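PDB 6DKU: VP35 from Myotis lucifugus, which is a homologue of filoviral VP35 encoded in a microbat genome, represented here by its interferon inhibitory domain, and probably antagonises innate immune signalling. Local coordinates for residues Glu29-Ala33 with Trp113-Tyr117. The protein carries 1 engineered substitution. Residues are numbered along the deposited sequence; the frame is centred on the assembly and turned at random.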
ATOM      1  N   GLU A  29      -5.005  -0.287   2.704  1.00 42.09           N
ATOM      2  CA  GLU A  29      -4.671   0.357   1.445  1.00 38.83           C
ATOM      3  C   GLU A  29      -3.204   0.177   1.092  1.00 45.09           C
ATOM      4  O   GLU A  29      -2.876   0.046  -0.088  1.00 57.03           O
ATOM      5  CB  GLU A  29      -5.021   1.843   1.497  1.00 36.38           C
ATOM      6  CG  GLU A  29      -6.334   2.147   2.180  1.00 47.81           C
ATOM      7  CD  GLU A  29      -7.543   1.773   1.345  1.00 50.76           C
ATOM      8  OE1 GLU A  29      -7.361   1.200   0.245  1.00 54.29           O
ATOM      9  OE2 GLU A  29      -8.680   2.056   1.793  1.00 56.59           O
ATOM     10  N   LEU A  30      -2.308   0.170   2.078  1.00 43.33           N
ATOM     11  CA  LEU A  30      -0.900  -0.053   1.765  1.00 52.00           C
ATOM     12  C   LEU A  30      -0.679  -1.463   1.239  1.00 50.61           C
ATOM     13  O   LEU A  30       0.094  -1.668   0.295  1.00 57.99           O
ATOM     14  CB  LEU A  30      -0.032   0.203   2.996  1.00 49.87           C
ATOM     15  CG  LEU A  30       1.475   0.064   2.776  1.00 43.22           C
ATOM     16  CD1 LEU A  30       1.930   0.818   1.533  1.00 39.78           C
ATOM     17  CD2 LEU A  30       2.226   0.558   3.994  1.00 37.37           C
ATOM     18  N   VAL A  31      -1.349  -2.446   1.841  1.00 48.97           N
ATOM     19  CA  VAL A  31      -1.308  -3.808   1.313  1.00 50.94           C
ATOM     20  C   VAL A  31      -1.772  -3.818  -0.139  1.00 55.50           C
ATOM     21  O   VAL A  31      -1.104  -4.366  -1.027  1.00 63.60           O
ATOM     22  CB  VAL A  31      -2.165  -4.742   2.187  1.00 42.86           C
ATOM     23  CG1 VAL A  31      -2.304  -6.106   1.540  1.00 39.81           C
ATOM     24  CG2 VAL A  31      -1.577  -4.850   3.586  1.00 45.01           C
ATOM     25  N   SER A  32      -2.915  -3.178  -0.397  1.00 49.97           N
ATOM     26  CA  SER A  32      -3.461  -3.122  -1.748  1.00 46.00           C
ATOM     27  C   SER A  32      -2.512  -2.414  -2.715  1.00 57.11           C
ATOM     28  O   SER A  32      -2.406  -2.801  -3.885  1.00 54.25           O
ATOM     29  CB  SER A  32      -4.824  -2.428  -1.718  1.00 46.50           C
ATOM     30  OG  SER A  32      -5.484  -2.548  -2.966  1.00 64.98           O
ATOM     31  N   ALA A  33      -1.816  -1.373  -2.249  1.00 41.65           N
ATOM     32  CA  ALA A  33      -0.894  -0.643  -3.113  1.00 47.53           C
ATOM     33  C   ALA A  33       0.309  -1.500  -3.463  1.00 61.03           C
ATOM     34  O   ALA A  33       0.726  -1.557  -4.629  1.00 61.31           O
ATOM     35  CB  ALA A  33      -0.446   0.650  -2.430  1.00 40.19           C
ATOM     36  N   TRP A 113       4.077   7.309   0.930  1.00 49.09           N
ATOM     37  CA  TRP A 113       2.853   7.454   0.151  1.00 52.19           C
ATOM     38  C   TRP A 113       2.155   6.109   0.019  1.00 53.30           C
ATOM     39  O   TRP A 113       2.789   5.052   0.035  1.00 58.63           O
ATOM     40  CB  TRP A 113       3.149   8.020  -1.241  1.00 62.65           C
ATOM     41  CG  TRP A 113       3.691   9.415  -1.223  1.00 63.66           C
ATOM     42  CD1 TRP A 113       4.987   9.786  -1.409  1.00 58.38           C
ATOM     43  CD2 TRP A 113       2.955  10.626  -1.000  1.00 57.39           C
ATOM     44  NE1 TRP A 113       5.106  11.143  -1.316  1.00 61.22           N
ATOM     45  CE2 TRP A 113       3.874  11.686  -1.065  1.00 58.96           C
ATOM     46  CE3 TRP A 113       1.614  10.913  -0.738  1.00 63.48           C
ATOM     47  CZ2 TRP A 113       3.497  13.015  -0.885  1.00 54.55           C
ATOM     48  CZ3 TRP A 113       1.241  12.229  -0.560  1.00 69.82           C
ATOM     49  CH2 TRP A 113       2.181  13.267  -0.637  1.00 63.06           C
ATOM     50  N   VAL A 114       0.830   6.152  -0.094  1.00 53.64           N
ATOM     51  CA  VAL A 114       0.040   4.944  -0.305  1.00 41.73           C
ATOM     52  C   VAL A 114      -0.771   5.106  -1.582  1.00 48.49           C
ATOM     53  O   VAL A 114      -0.641   4.313  -2.522  1.00 47.92           O
ATOM     54  CB  VAL A 114      -0.874   4.646   0.896  1.00 55.76           C
ATOM     55  CG1 VAL A 114      -1.629   3.340   0.668  1.00 43.95           C
ATOM     56  CG2 VAL A 114      -0.061   4.593   2.188  1.00 54.51           C
ATOM     57  N   TYR A 115      -1.609   6.131  -1.635  1.00 45.50           N
ATOM     58  CA  TYR A 115      -2.419   6.382  -2.814  1.00 48.15           C
ATOM     59  C   TYR A 115      -2.239   7.815  -3.276  1.00 55.63           C
ATOM     60  O   TYR A 115      -2.176   8.745  -2.463  1.00 53.03           O
ATOM     61  CB  TYR A 115      -3.908   6.142  -2.552  1.00 50.59           C
ATOM     62  CG  TYR A 115      -4.335   4.700  -2.502  1.00 62.83           C
ATOM     63  CD1 TYR A 115      -3.579   3.699  -3.105  1.00 66.00           C
ATOM     64  CD2 TYR A 115      -5.507   4.338  -1.847  1.00 62.65           C
ATOM     65  CE1 TYR A 115      -3.977   2.378  -3.046  1.00 56.01           C
ATOM     66  CE2 TYR A 115      -5.909   3.026  -1.784  1.00 63.76           C
ATOM     67  CZ  TYR A 115      -5.143   2.050  -2.384  1.00 62.16           C
ATOM     68  OH  TYR A 115      -5.556   0.741  -2.318  1.00 71.93           O
ATOM     69  N   ILE A 116      -2.172   7.980  -4.583  1.00 52.93           N
ATOM     70  CA  ILE A 116      -2.405   9.259  -5.230  1.00 54.31           C
ATOM     71  C   ILE A 116      -3.820   9.189  -5.794  1.00 57.51           C
ATOM     72  O   ILE A 116      -4.065   8.507  -6.796  1.00 60.79           O
ATOM     73  CB  ILE A 116      -1.375   9.540  -6.327  1.00 46.24           C
ATOM     74  CG1 ILE A 116       0.041   9.493  -5.758  1.00 54.67           C
ATOM     75  CG2 ILE A 116      -1.625  10.897  -6.934  1.00 61.90           C
ATOM     76  CD1 ILE A 116       0.185  10.081  -4.372  1.00 62.45           C
ATOM     77  N   TYR A 117      -4.764   9.855  -5.131  1.00 52.04           N
ATOM     78  CA  TYR A 117      -6.134   9.890  -5.627  1.00 57.62           C
ATOM     79  C   TYR A 117      -6.262  10.900  -6.756  1.00 71.66           C
ATOM     80  O   TYR A 117      -5.693  11.993  -6.695  1.00 69.41           O
ATOM     81  CB  TYR A 117      -7.108  10.262  -4.512  1.00 65.04           C
ATOM     82  CG  TYR A 117      -7.363   9.164  -3.515  1.00 56.16           C
ATOM     83  CD1 TYR A 117      -8.095   8.040  -3.859  1.00 55.73           C
ATOM     84  CD2 TYR A 117      -6.883   9.263  -2.222  1.00 53.84           C
ATOM     85  CE1 TYR A 117      -8.326   7.037  -2.937  1.00 64.60           C
ATOM     86  CE2 TYR A 117      -7.108   8.274  -1.298  1.00 56.56           C
ATOM     87  CZ  TYR A 117      -7.829   7.166  -1.656  1.00 62.43           C
ATOM     88  OH  TYR A 117      -8.044   6.187  -0.721  1.00 64.22           O
TER
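The ring of Tyr-115 reaches helix 26-37 with its hydroxyl end leading, and the carboxylate of Glu-29 meets it at the edge, near the ring plane, the two flat groups turned 62° apart. Val-114 CG1 lies over one face of this ring, 4.2 Å above the plane and displaced toward the rim; the hydroxyl of Tyr-117 sits in plane at the edge. Tyr-117 in turn takes Tyr-115 CB over a face of its own ring.

Tyr-115 OH donates to Glu-29 OE1 over 3.2 Å, using the anti side of the carboxylate, 15° out of its plane. A tyrosine suits this place because its long, flat ring packs beside Val-114 and Ala-33 and still delivers a hydroxyl to the helix. Ser-32 OG, three residues on from Glu-29, gives a weak bond to Tyr-115 OH at 3.4 Å. The buried acid has its main partner elsewhere: Glu-29 OE2 forms a salt bridge with Arg-24 and is hydrogen-bonded to Tyr-95, which probably helps to keep it ionised.

Val-114 and Tyr-115 together face Leu-126 of the neighbouring strand 122-127, a classic beta bulge. The backbone of Val-114 departs from the extended strand value in psi, letting two consecutive residues both contact the helix. Here the helical part of the interferon inhibitory domain meets its beta-sheet part, helix and strand crossing nearly at right angles.

Beta-branched Val-114 fills the junction compactly: its CG1, anti to the backbone N (chi1 -177°), lies against the helix backbone, 3.5 Å from Leu-30 N, and touches Leu-30 CB at 4.2 Å. Ala-33, four residues on from Glu-29, is small enough for the strand to come close, its CB packing 3.7 Å from Val-114 O and 4.0 Å from Tyr-115 CE1.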